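PDB 8QZI: Phenolphthiocerol/phthiocerol polyketide synthase subunit C from Mycobacterium tuberculosis H37Rv, which probably elongates acyl chains as part of a modular polyketide synthase making the phthiocerol and phenolphthiocerol backbones, here represented by its carrier protein region. Local coordinates for residues 49-54 / 120-125; 75-80 / 111-116; 90-95 / 103-108. All coordinates share one frame; numbering follows the deposited sequence.

Contact 1. Residues 49-54 / 120-125; sequences ERPGHL and ALCERM
Cys122 pushes its thiol against Pro51, and this is the close part of the contact. Cys122 SG stands 3.5 Å from Pro51 CA. The carbonyl of the preceding residue is just beside it, Arg50 O lying 3.7 Å from Cys122 SG. The sulfur therefore sits over the backbone near the beginning of helix 52-66, in van der Waals contact and without a polar bond to the segment it faces. Further along, Leu54 continues the apolar patch. With CG anti to the backbone N (chi1 -167°), it extends toward the last helix, where Leu54 CD2 comes 3.8 Å from Leu121 CB and also nears the thiol of Cys122. The side chains of Leu54 and Leu121 cross at about a right angle, and both also rest on Leu99 of the loop that follows helix 85-98.

In the helical bundle of a carrier protein, this is where the beginning of helix 52-66 lies beside the last modelled helix, 119-124. At the end of the model Met125 N donates to Leu121 O at 2.8 Å, a single helical bond to a selenomethionine that is itself poorly ordered.

The other side is loose. The CB of Arg50 points away from helix 119-124, and its guanidinium runs back along its own chain to Glu49. Arg50 NE and Glu49 OE1 are 3.8 Å apart, a long ion pair in which the oxygen lies well out of the guanidinium plane, so no N-H points at it. Both side chains are exposed, and each touches a crystal neighbour.

Contact 2. Residues 75-80 / 111-116; sequences HRPLET and YPTISD
Thr113 lays its side chain against the backbone that joins His75 to Arg76. Thr113 CB is 3.7 Å from His75 C, and its methyl CG2 lies close to the same carbonyl group. OG1 occupies the crowded position between the backbone N and the carbonyl carbon (chi1 54°), and its hydrogen bond goes to His74 O, just ahead of the facing segment. The main chains are also close here, with Thr113 CA 4.0 Å from Pro77 CA.

Ile114 follows and turns its CB toward the other loop. Ile114 CG2 packs beside the peptide of Arg76 and lies 3.5 Å from His75 N. The Arg76 side chain adds only its CB, 4.1 Å from Ile114 CG2. Leu78 and Ile114 meet slantwise, Leu78 CG at 3.7 Å from Ile114 CB; the start of CG1 shares in this touch, while the end of the isoleucine leads away. Both also pack on Ile72, and Leu78 reaches Ile62 of helix 52-66, so this pair is the buried end of the contact.

Ser115 continues the seam through a backbone hydrogen bond with His74, and its side chain touches Ala55. At Asp116 the segments part: Asp116 OD2 remains 4.8 Å from His75 ND1.

From Pro77 to Thr80 the first loop makes a type I turn, Pro77 O accepting from Thr80 N, and Glu79 forms a salt bridge with a basic side chain of another protein chain. The loop after helix 52-66 is thus laid against the segment before helix 119-124, consistent with a carrier protein fold, in which that loop leads toward the helix that begins at the phosphopantetheine attachment site.

Contact 3. Residues 90-95 / 103-108; sequences ELRNRL and LPVALV
Arg92 lies across the loop segment 103-108 and meets Val105 and Leu107 at a slant. It projects from helix 85-98, which in the carrier protein fold begins at the phosphopantetheine attachment motif and commonly serves partner recognition; here Val105 and Ala106 pack on aromatic side chains of another protein chain, with Asn93 against its backbone.

The arginine leaves its helix with CG between the backbone N and the carbonyl carbon (chi1 80°) and then bends at chi2 and chi3. These bends turn the chain along the loop, so that its parts meet different residues. Midway, Arg92 CD passes 3.6 Å from Pro104 O. At the end, Val105 CG1 approaches the guanidinium obliquely, 3.7 Å from Arg92 CZ, whereas the carbonyl carbon of Pro104 lies at the edge of that group, in its plane. NH1 is near Leu103 O, but the angle is too poor for a hydrogen bond.

Leu107 has its CB directed at the helix and lies beside the base of Arg92, although the exact position of its CD2 is doubtful. As modelled, Leu107 CD2 meets Leu95 CD1 tip to tip at about 4.1 Å, with Leu91 CD2 a little farther off. Behind them, Leu91 packs on Ile62 and Leu95 on Ile58, so the loop leucine joins an apolar layer shared with helix 52-66.

Asn93 of the same helix helps to hold the guanidinium. Asn93 OD1 accepts from Arg92 NE at 3.2 Å, with an N-H...O angle of 145°, and more weakly from Arg92 NH2; NE stands 33° out of the plane of the asparagine carbonyl.

How the contacts relate
Contact 1 is a surface contact, whereas contacts 2 and 3 are partly buried. Helix 52-66 links all three: its beginning takes part in contact 1, and its later turns back contacts 2 and 3. The chemistry differs, from a thiol and leucines beside the last helix in contact 1, through a threonine and an isoleucine set against backbone in contact 2, to a bent arginine laid across a loop in contact 3. Contacts 2 and 3 meet where Val108 CG2 packs 4.1 Å from Thr113 O, and Arg124 of contact 1 lies close to Leu103 of contact 3. Another protein chain touches contacts 2 and 3 but not contact 1.

Contact 1. Residues 49-54 / 120-125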
ATOM      1  N   GLU F  49      14.331 -12.420  30.848  1.00112.65           N
ATOM      2  CA  GLU F  49      15.087 -12.258  29.595  1.00108.94           C
ATOM      3  C   GLU F  49      14.275 -12.704  28.368  1.00101.94           C
ATOM      4  O   GLU F  49      14.829 -13.267  27.420  1.00 84.44           O
ATOM      5  CB  GLU F  49      16.410 -13.028  29.680  1.00104.31           C
ATOM      6  CG  GLU F  49      16.443 -14.443  29.041  1.00102.57           C
ATOM      7  CD  GLU F  49      15.270 -15.340  29.418  1.00 98.44           C
ATOM      8  OE1 GLU F  49      14.322 -14.853  30.060  1.00101.79           O
ATOM      9  OE2 GLU F  49      15.300 -16.540  29.065  1.00 90.44           O
ATOM     10  N   ARG F  50      12.962 -12.412  28.346  1.00 97.53           N
ATOM     11  CA  ARG F  50      12.013 -13.283  27.667  1.00 94.35           C
ATOM     12  C   ARG F  50      11.577 -12.764  26.298  1.00 91.28           C
ATOM     13  O   ARG F  50      10.978 -11.681  26.215  1.00 87.56           O
ATOM     14  CB  ARG F  50      10.791 -13.486  28.564  1.00 91.54           C
ATOM     15  CG  ARG F  50      11.140 -14.020  29.954  1.00107.12           C
ATOM     16  CD  ARG F  50      11.099 -15.558  30.085  1.00103.05           C
ATOM     17  NE  ARG F  50      10.975 -15.937  31.502  1.00107.31           N
ATOM     18  CZ  ARG F  50      10.582 -17.127  31.963  1.00101.83           C
ATOM     19  NH1 ARG F  50      10.498 -17.329  33.274  1.00106.27           N
ATOM     20  NH2 ARG F  50      10.270 -18.114  31.132  1.00107.06           N
ATOM     21  N   PRO F  51      11.844 -13.495  25.205  1.00 91.72           N
ATOM     22  CA  PRO F  51      11.132 -13.236  23.943  1.00 94.34           C
ATOM     23  C   PRO F  51       9.679 -13.686  23.955  1.00100.38           C
ATOM     24  O   PRO F  51       8.923 -13.296  23.054  1.00 87.49           O
ATOM     25  CB  PRO F  51      11.939 -14.052  22.904  1.00 93.29           C
ATOM     26  CG  PRO F  51      13.219 -14.381  23.536  1.00 81.47           C
ATOM     27  CD  PRO F  51      12.913 -14.492  25.005  1.00 96.33           C
ATOM     28  N   GLY F  52       9.266 -14.452  24.970  1.00 93.27           N
ATOM     29  CA  GLY F  52       7.963 -15.103  25.031  1.00 96.64           C
ATOM     30  C   GLY F  52       6.750 -14.236  25.321  1.00104.15           C
ATOM     31  O   GLY F  52       5.745 -14.335  24.609  1.00102.64           O
ATOM     32  N   HIS F  53       6.797 -13.408  26.373  1.00 97.80           N
ATOM     33  CA  HIS F  53       5.684 -12.493  26.612  1.00105.60           C
ATOM     34  C   HIS F  53       5.609 -11.385  25.570  1.00109.24           C
ATOM     35  O   HIS F  53       4.542 -10.774  25.393  1.00110.12           O
ATOM     36  CB  HIS F  53       5.784 -11.875  27.993  1.00108.59           C
ATOM     37  CG  HIS F  53       5.226 -12.745  29.059  1.00124.30           C
ATOM     38  ND1 HIS F  53       5.348 -12.456  30.401  1.00129.52           N
ATOM     39  CD2 HIS F  53       4.542 -13.909  28.982  1.00127.70           C
ATOM     40  CE1 HIS F  53       4.760 -13.404  31.108  1.00131.96           C
ATOM     41  NE2 HIS F  53       4.268 -14.300  30.270  1.00131.60           N
ATOM     42  N   LEU F  54       6.725 -11.101  24.897  1.00111.99           N
ATOM     43  CA  LEU F  54       6.717 -10.148  23.797  1.00101.87           C
ATOM     44  C   LEU F  54       5.705 -10.573  22.741  1.00103.28           C
ATOM     45  O   LEU F  54       4.774  -9.833  22.418  1.00106.67           O
ATOM     46  CB  LEU F  54       8.122 -10.041  23.216  1.00 90.24           C
ATOM     47  CG  LEU F  54       8.338  -8.865  22.281  1.00 90.39           C
ATOM     48  CD1 LEU F  54       7.955  -7.561  22.947  1.00 92.83           C
ATOM     49  CD2 LEU F  54       9.787  -8.842  21.838  1.00 97.05           C
ATOM     50  N   ALA F 120      13.835  -9.681  16.828  1.00128.71           N
ATOM     51  CA  ALA F 120      14.335  -8.368  16.422  1.00128.47           C
ATOM     52  C   ALA F 120      14.001  -7.282  17.442  1.00121.20           C
ATOM     53  O   ALA F 120      14.841  -6.429  17.748  1.00130.30           O
ATOM     54  CB  ALA F 120      13.784  -8.009  15.041  1.00128.03           C
ATOM     55  N   LEU F 121      12.778  -7.286  17.971  1.00121.47           N
ATOM     56  CA  LEU F 121      12.433  -6.310  18.999  1.00106.33           C
ATOM     57  C   LEU F 121      13.169  -6.588  20.305  1.00125.45           C
ATOM     58  O   LEU F 121      13.525  -5.650  21.026  1.00122.28           O
ATOM     59  CB  LEU F 121      10.919  -6.283  19.222  1.00102.08           C
ATOM     60  CG  LEU F 121      10.192  -4.992  18.806  1.00 99.25           C
ATOM     61  CD1 LEU F 121      10.539  -4.645  17.372  1.00 94.53           C
ATOM     62  CD2 LEU F 121       8.665  -5.039  18.987  1.00 97.01           C
ATOM     63  N   CYS F 122      13.422  -7.863  20.616  1.00127.73           N
ATOM     64  CA  CYS F 122      14.061  -8.220  21.878  1.00138.57           C
ATOM     65  C   CYS F 122      15.491  -7.689  21.967  1.00158.82           C
ATOM     66  O   CYS F 122      16.016  -7.540  23.078  1.00171.14           O
ATOM     67  CB  CYS F 122      14.020  -9.744  22.076  1.00134.43           C
ATOM     68  SG  CYS F 122      13.154 -10.368  23.586  1.00141.22           S
ATOM     69  N   GLU F 123      16.135  -7.395  20.829  1.00156.99           N
ATOM     70  CA  GLU F 123      17.406  -6.670  20.867  1.00165.30           C
ATOM     71  C   GLU F 123      17.179  -5.189  21.143  1.00166.09           C
ATOM     72  O   GLU F 123      17.938  -4.562  21.892  1.00173.60           O
ATOM     73  CB  GLU F 123      18.176  -6.851  19.556  1.00159.62           C
ATOM     74  CG  GLU F 123      17.390  -7.526  18.448  1.00144.36           C
ATOM     75  CD  GLU F 123      17.902  -8.920  18.145  1.00139.59           C
ATOM     76  OE1 GLU F 123      18.473  -9.118  17.055  1.00136.39           O
ATOM     77  OE2 GLU F 123      17.744  -9.813  19.002  1.00140.09           O
ATOM     78  N   ARG F 124      16.127  -4.626  20.552  1.00154.62           N
ATOM     79  CA  ARG F 124      15.824  -3.214  20.741  1.00156.03           C
ATOM     80  C   ARG F 124      15.461  -2.912  22.188  1.00164.44           C
ATOM     81  O   ARG F 124      16.092  -2.068  22.833  1.00168.44           O
ATOM     82  CB  ARG F 124      14.691  -2.810  19.798  1.00142.29           C
ATOM     83  CG  ARG F 124      14.942  -3.203  18.353  1.00132.85           C
ATOM     84  CD  ARG F 124      16.029  -2.343  17.704  1.00138.27           C
ATOM     85  NE  ARG F 124      16.892  -1.675  18.673  1.00148.10           N
ATOM     86  CZ  ARG F 124      16.573  -0.547  19.298  1.00155.19           C
ATOM     87  NH1 ARG F 124      17.416  -0.008  20.175  1.00170.82           N
ATOM     88  NH2 ARG F 124      15.400   0.031  19.062  1.00145.40           N
HETATM   89  N   MSE F 125      14.449  -3.603  22.711  1.00172.01           N
HETATM   90  CA  MSE F 125      13.841  -3.324  24.015  1.00194.54           C
HETATM   91  C   MSE F 125      14.284  -2.001  24.642  1.00204.51           C
HETATM   92  O   MSE F 125      15.243  -1.953  25.409  1.00214.63           O
HETATM   93  CB  MSE F 125      14.114  -4.479  24.992  1.00212.91           C
HETATM   94  CG  MSE F 125      15.561  -4.961  25.073  1.00232.07           C
HETATM   95 SE   MSE F 125      15.967  -5.990  26.706  1.00254.06          SE
HETATM   96  CE  MSE F 125      15.216  -7.730  26.239  1.00245.36           C
TER

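Contact 2. Residues 75-80 / 111-116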
ATOM      1  N   HIS F  75       3.793 -18.422  13.608  1.00125.25           N
ATOM      2  CA  HIS F  75       4.562 -18.748  12.410  1.00131.91           C
ATOM      3  C   HIS F  75       3.760 -18.475  11.138  1.00135.44           C
ATOM      4  O   HIS F  75       3.995 -19.107  10.105  1.00141.76           O
ATOM      5  CB  HIS F  75       5.016 -20.208  12.431  1.00137.53           C
ATOM      6  CG  HIS F  75       6.028 -20.522  13.492  1.00143.46           C
ATOM      7  ND1 HIS F  75       6.639 -19.549  14.254  1.00143.98           N
ATOM      8  CD2 HIS F  75       6.538 -21.705  13.913  1.00146.98           C
ATOM      9  CE1 HIS F  75       7.480 -20.119  15.100  1.00145.32           C
ATOM     10  NE2 HIS F  75       7.439 -21.426  14.914  1.00146.79           N
ATOM     11  N   ARG F  76       2.810 -17.542  11.196  1.00140.25           N
ATOM     12  CA  ARG F  76       1.905 -17.250  10.084  1.00140.58           C
ATOM     13  C   ARG F  76       2.170 -15.853   9.537  1.00147.42           C
ATOM     14  O   ARG F  76       2.046 -14.868  10.288  1.00148.27           O
ATOM     15  CB  ARG F  76       0.445 -17.377  10.536  1.00133.05           C
ATOM     16  CG  ARG F  76      -0.593 -17.001   9.481  1.00129.59           C
ATOM     17  CD  ARG F  76      -1.418 -18.210   9.037  1.00129.44           C
ATOM     18  NE  ARG F  76      -2.773 -17.830   8.633  1.00129.98           N
ATOM     19  CZ  ARG F  76      -3.835 -17.881   9.435  1.00128.18           C
ATOM     20  NH1 ARG F  76      -3.705 -18.304  10.685  1.00132.21           N
ATOM     21  NH2 ARG F  76      -5.025 -17.508   8.990  1.00125.52           N
ATOM     22  N   PRO F  77       2.528 -15.700   8.260  1.00149.96           N
ATOM     23  CA  PRO F  77       2.699 -14.350   7.703  1.00146.51           C
ATOM     24  C   PRO F  77       1.384 -13.584   7.727  1.00140.18           C
ATOM     25  O   PRO F  77       0.359 -14.058   7.230  1.00143.11           O
ATOM     26  CB  PRO F  77       3.184 -14.614   6.271  1.00153.09           C
ATOM     27  CG  PRO F  77       3.760 -16.005   6.310  1.00155.02           C
ATOM     28  CD  PRO F  77       2.908 -16.749   7.296  1.00152.87           C
ATOM     29  N   LEU F  78       1.416 -12.393   8.316  1.00131.07           N
ATOM     30  CA  LEU F  78       0.190 -11.634   8.521  1.00132.31           C
ATOM     31  C   LEU F  78      -0.228 -10.826   7.297  1.00131.43           C
ATOM     32  O   LEU F  78      -1.252 -10.134   7.351  1.00128.35           O
ATOM     33  CB  LEU F  78       0.336 -10.728   9.748  1.00129.56           C
ATOM     34  CG  LEU F  78       0.295 -11.510  11.068  1.00124.64           C
ATOM     35  CD1 LEU F  78      -0.379 -10.717  12.177  1.00121.81           C
ATOM     36  CD2 LEU F  78      -0.410 -12.840  10.857  1.00124.58           C
ATOM     37  N   GLU F  79       0.540 -10.890   6.204  1.00136.86           N
ATOM     38  CA  GLU F  79       0.006 -10.514   4.900  1.00136.16           C
ATOM     39  C   GLU F  79      -1.177 -11.394   4.518  1.00135.21           C
ATOM     40  O   GLU F  79      -2.094 -10.942   3.819  1.00146.29           O
ATOM     41  CB  GLU F  79       1.105 -10.618   3.843  1.00143.16           C
ATOM     42  CG  GLU F  79       0.581 -10.759   2.425  1.00152.63           C
ATOM     43  CD  GLU F  79       1.650 -11.205   1.446  1.00155.52           C
ATOM     44  OE1 GLU F  79       2.494 -12.047   1.824  1.00152.64           O
ATOM     45  OE2 GLU F  79       1.647 -10.708   0.301  1.00156.82           O
ATOM     46  N   THR F  80      -1.170 -12.652   4.968  1.00126.81           N
ATOM     47  CA  THR F  80      -2.252 -13.606   4.755  1.00125.20           C
ATOM     48  C   THR F  80      -3.396 -13.452   5.756  1.00122.24           C
ATOM     49  O   THR F  80      -4.449 -14.073   5.569  1.00122.04           O
ATOM     50  CB  THR F  80      -1.698 -15.032   4.834  1.00114.81           C
ATOM     51  OG1 THR F  80      -1.551 -15.401   6.206  1.00110.24           O
ATOM     52  CG2 THR F  80      -0.328 -15.114   4.160  1.00112.26           C
ATOM     53  N   TYR F 111       9.602  -8.683   8.807  1.00134.54           N
ATOM     54  CA  TYR F 111       9.166  -9.603   9.856  1.00118.87           C
ATOM     55  C   TYR F 111       8.940 -11.006   9.292  1.00115.54           C
ATOM     56  O   TYR F 111       8.080 -11.175   8.411  1.00107.44           O
ATOM     57  CB  TYR F 111       7.882  -9.092  10.501  1.00105.37           C
ATOM     58  N   PRO F 112       9.660 -12.038   9.781  1.00115.78           N
ATOM     59  CA  PRO F 112       9.542 -13.374   9.164  1.00122.41           C
ATOM     60  C   PRO F 112       8.112 -13.840   9.009  1.00131.07           C
ATOM     61  O   PRO F 112       7.742 -14.384   7.959  1.00139.23           O
ATOM     62  CB  PRO F 112      10.323 -14.272  10.134  1.00106.81           C
ATOM     63  CG  PRO F 112      11.309 -13.375  10.740  1.00102.79           C
ATOM     64  CD  PRO F 112      10.597 -12.058  10.919  1.00111.28           C
ATOM     65  N   THR F 113       7.293 -13.631  10.033  1.00145.79           N
ATOM     66  CA  THR F 113       5.918 -14.100  10.019  1.00154.20           C
ATOM     67  C   THR F 113       5.044 -13.169  10.838  1.00152.64           C
ATOM     68  O   THR F 113       4.786 -12.025  10.446  1.00150.56           O
ATOM     69  CB  THR F 113       5.839 -15.519  10.583  1.00166.26           C
ATOM     70  OG1 THR F 113       6.460 -15.548  11.876  1.00168.35           O
ATOM     71  CG2 THR F 113       6.543 -16.508   9.654  1.00172.79           C
ATOM     72  N   ILE F 114       4.591 -13.666  11.982  1.00145.88           N
ATOM     73  CA  ILE F 114       3.810 -12.891  12.937  1.00142.49           C
ATOM     74  C   ILE F 114       4.623 -12.604  14.197  1.00131.21           C
ATOM     75  O   ILE F 114       4.870 -11.447  14.534  1.00133.51           O
ATOM     76  CB  ILE F 114       2.476 -13.601  13.272  1.00143.91           C
ATOM     77  CG1 ILE F 114       1.923 -13.136  14.631  1.00138.62           C
ATOM     78  CG2 ILE F 114       2.645 -15.111  13.209  1.00142.62           C
ATOM     79  CD1 ILE F 114       2.102 -14.121  15.770  1.00131.92           C
ATOM     80  N   SER F 115       5.072 -13.652  14.892  1.00130.18           N
ATOM     81  CA  SER F 115       5.804 -13.511  16.144  1.00122.36           C
ATOM     82  C   SER F 115       7.278 -13.844  15.993  1.00127.59           C
ATOM     83  O   SER F 115       7.886 -14.397  16.912  1.00131.01           O
ATOM     84  CB  SER F 115       5.202 -14.384  17.241  1.00123.77           C
ATOM     85  OG  SER F 115       6.126 -14.563  18.304  1.00122.10           O
ATOM     86  N   ASP F 116       7.865 -13.541  14.840  1.00123.36           N
ATOM     87  CA  ASP F 116       9.311 -13.395  14.755  1.00128.80           C
ATOM     88  C   ASP F 116       9.720 -11.925  14.714  1.00131.36           C
ATOM     89  O   ASP F 116      10.781 -11.573  14.186  1.00130.45           O
ATOM     90  CB  ASP F 116       9.874 -14.173  13.571  1.00129.97           C
ATOM     91  CG  ASP F 116      10.803 -15.288  14.017  1.00131.14           C
ATOM     92  OD1 ASP F 116      12.034 -15.066  14.080  1.00132.09           O
ATOM     93  OD2 ASP F 116      10.290 -16.377  14.351  1.00131.80           O
TER

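Contact 3. Residues 90-95 / 103-108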
ATOM      1  N   GLU F  90      -0.904   0.938  12.031  1.00 89.03           N
ATOM      2  CA  GLU F  90      -1.571   0.978  13.324  1.00 86.53           C
ATOM      3  C   GLU F  90      -0.885   0.045  14.302  1.00 87.37           C
ATOM      4  O   GLU F  90      -0.699   0.396  15.473  1.00 88.16           O
ATOM      5  CB  GLU F  90      -3.052   0.614  13.180  1.00 92.71           C
ATOM      6  CG  GLU F  90      -3.892   1.605  12.349  1.00 88.90           C
ATOM      7  CD  GLU F  90      -5.340   1.153  12.196  1.00101.62           C
ATOM      8  OE1 GLU F  90      -5.924   0.672  13.198  1.00 93.67           O
ATOM      9  OE2 GLU F  90      -5.892   1.260  11.074  1.00106.40           O
ATOM     10  N   LEU F  91      -0.466  -1.130  13.834  1.00104.40           N
ATOM     11  CA  LEU F  91       0.122  -2.109  14.739  1.00109.38           C
ATOM     12  C   LEU F  91       1.412  -1.586  15.364  1.00111.41           C
ATOM     13  O   LEU F  91       1.580  -1.627  16.593  1.00107.11           O
ATOM     14  CB  LEU F  91       0.379  -3.430  14.012  1.00101.88           C
ATOM     15  CG  LEU F  91       1.258  -4.380  14.832  1.00100.40           C
ATOM     16  CD1 LEU F  91       0.529  -4.849  16.098  1.00102.95           C
ATOM     17  CD2 LEU F  91       1.761  -5.547  14.015  1.00 99.92           C
ATOM     18  N   ARG F  92       2.343  -1.100  14.536  1.00123.56           N
ATOM     19  CA  ARG F  92       3.662  -0.715  15.027  1.00123.75           C
ATOM     20  C   ARG F  92       3.731   0.739  15.476  1.00126.93           C
ATOM     21  O   ARG F  92       4.821   1.213  15.811  1.00130.10           O
ATOM     22  CB  ARG F  92       4.741  -0.998  13.974  1.00124.78           C
ATOM     23  CG  ARG F  92       4.869   0.032  12.879  1.00126.53           C
ATOM     24  CD  ARG F  92       6.069   0.933  13.097  1.00125.78           C
ATOM     25  NE  ARG F  92       5.666   2.250  13.578  1.00130.83           N
ATOM     26  CZ  ARG F  92       6.473   3.304  13.633  1.00138.79           C
ATOM     27  NH1 ARG F  92       7.729   3.192  13.228  1.00145.17           N
ATOM     28  NH2 ARG F  92       6.030   4.471  14.087  1.00137.12           N
ATOM     29  N   ASN F  93       2.602   1.455  15.492  1.00117.79           N
ATOM     30  CA  ASN F  93       2.495   2.644  16.330  1.00116.51           C
ATOM     31  C   ASN F  93       2.059   2.295  17.748  1.00113.93           C
ATOM     32  O   ASN F  93       2.455   2.981  18.703  1.00110.81           O
ATOM     33  CB  ASN F  93       1.524   3.652  15.714  1.00110.70           C
ATOM     34  CG  ASN F  93       2.076   4.278  14.458  1.00118.50           C
ATOM     35  OD1 ASN F  93       2.828   3.641  13.715  1.00117.79           O
ATOM     36  ND2 ASN F  93       1.715   5.536  14.210  1.00122.97           N
ATOM     37  N   ARG F  94       1.265   1.231  17.899  1.00111.72           N
ATOM     38  CA  ARG F  94       0.941   0.713  19.225  1.00109.19           C
ATOM     39  C   ARG F  94       2.176   0.120  19.900  1.00112.90           C
ATOM     40  O   ARG F  94       2.457   0.412  21.068  1.00115.85           O
ATOM     41  CB  ARG F  94      -0.175  -0.329  19.112  1.00105.31           C
ATOM     42  N   LEU F  95       2.919  -0.729  19.183  1.00121.98           N
ATOM     43  CA  LEU F  95       4.145  -1.304  19.725  1.00104.85           C
ATOM     44  C   LEU F  95       5.051  -0.213  20.267  1.00107.56           C
ATOM     45  O   LEU F  95       5.501  -0.275  21.417  1.00108.91           O
ATOM     46  CB  LEU F  95       4.884  -2.104  18.645  1.00103.35           C
ATOM     47  CG  LEU F  95       4.211  -3.054  17.645  1.00101.48           C
ATOM     48  CD1 LEU F  95       5.070  -3.145  16.389  1.00101.61           C
ATOM     49  CD2 LEU F  95       3.976  -4.439  18.234  1.00 99.91           C
ATOM     50  N   LEU F 103      11.332   2.471  16.619  1.00147.81           N
ATOM     51  CA  LEU F 103      11.991   1.597  15.657  1.00143.05           C
ATOM     52  C   LEU F 103      11.299   1.666  14.305  1.00137.02           C
ATOM     53  O   LEU F 103      10.216   2.243  14.176  1.00120.60           O
ATOM     54  CB  LEU F 103      12.026   0.151  16.181  1.00130.48           C
ATOM     55  CG  LEU F 103      13.421  -0.360  16.550  1.00115.68           C
ATOM     56  CD1 LEU F 103      13.703  -1.672  15.837  1.00113.56           C
ATOM     57  CD2 LEU F 103      14.476   0.673  16.201  1.00119.94           C
ATOM     58  N   PRO F 104      11.896   1.063  13.269  1.00155.48           N
ATOM     59  CA  PRO F 104      11.534   1.412  11.888  1.00164.11           C
ATOM     60  C   PRO F 104      10.090   1.090  11.520  1.00162.95           C
ATOM     61  O   PRO F 104       9.437   0.217  12.100  1.00164.42           O
ATOM     62  CB  PRO F 104      12.508   0.576  11.049  1.00168.43           C
ATOM     63  CG  PRO F 104      12.895  -0.558  11.939  1.00164.50           C
ATOM     64  CD  PRO F 104      12.954   0.037  13.311  1.00160.21           C
ATOM     65  N   VAL F 105       9.609   1.813  10.500  1.00161.25           N
ATOM     66  CA  VAL F 105       8.264   1.611   9.964  1.00151.16           C
ATOM     67  C   VAL F 105       8.201   0.497   8.928  1.00146.86           C
ATOM     68  O   VAL F 105       7.097   0.039   8.596  1.00143.34           O
ATOM     69  CB  VAL F 105       7.707   2.911   9.340  1.00151.28           C
ATOM     70  CG1 VAL F 105       7.903   4.096  10.283  1.00149.79           C
ATOM     71  CG2 VAL F 105       8.343   3.182   7.975  1.00155.07           C
ATOM     72  N   ALA F 106       9.343   0.042   8.404  1.00144.37           N
ATOM     73  CA  ALA F 106       9.333  -1.097   7.487  1.00147.07           C
ATOM     74  C   ALA F 106       8.677  -2.313   8.137  1.00141.81           C
ATOM     75  O   ALA F 106       7.759  -2.918   7.569  1.00139.93           O
ATOM     76  CB  ALA F 106      10.757  -1.421   7.036  1.00148.25           C
ATOM     77  N   LEU F 107       9.144  -2.686   9.329  1.00143.37           N
ATOM     78  CA  LEU F 107       8.497  -3.698  10.157  1.00141.96           C
ATOM     79  C   LEU F 107       8.220  -4.991   9.400  1.00144.50           C
ATOM     80  O   LEU F 107       9.158  -5.677   8.978  1.00146.01           O
ATOM     81  CB  LEU F 107       7.194  -3.152  10.734  1.00141.59           C
ATOM     82  CG  LEU F 107       6.695  -3.947  11.931  1.00136.39           C
ATOM     83  CD1 LEU F 107       7.650  -3.780  13.092  1.00131.61           C
ATOM     84  CD2 LEU F 107       5.303  -3.498  12.296  1.00138.90           C
ATOM     85  N   VAL F 108       6.939  -5.334   9.226  1.00141.09           N
ATOM     86  CA  VAL F 108       6.559  -6.597   8.598  1.00139.25           C
ATOM     87  C   VAL F 108       7.092  -6.725   7.178  1.00143.13           C
ATOM     88  O   VAL F 108       7.024  -7.811   6.590  1.00145.78           O
ATOM     89  CB  VAL F 108       5.023  -6.778   8.603  1.00130.15           C
ATOM     90  CG1 VAL F 108       4.427  -6.365   7.255  1.00136.45           C
ATOM     91  CG2 VAL F 108       4.655  -8.220   8.944  1.00119.94           C
TER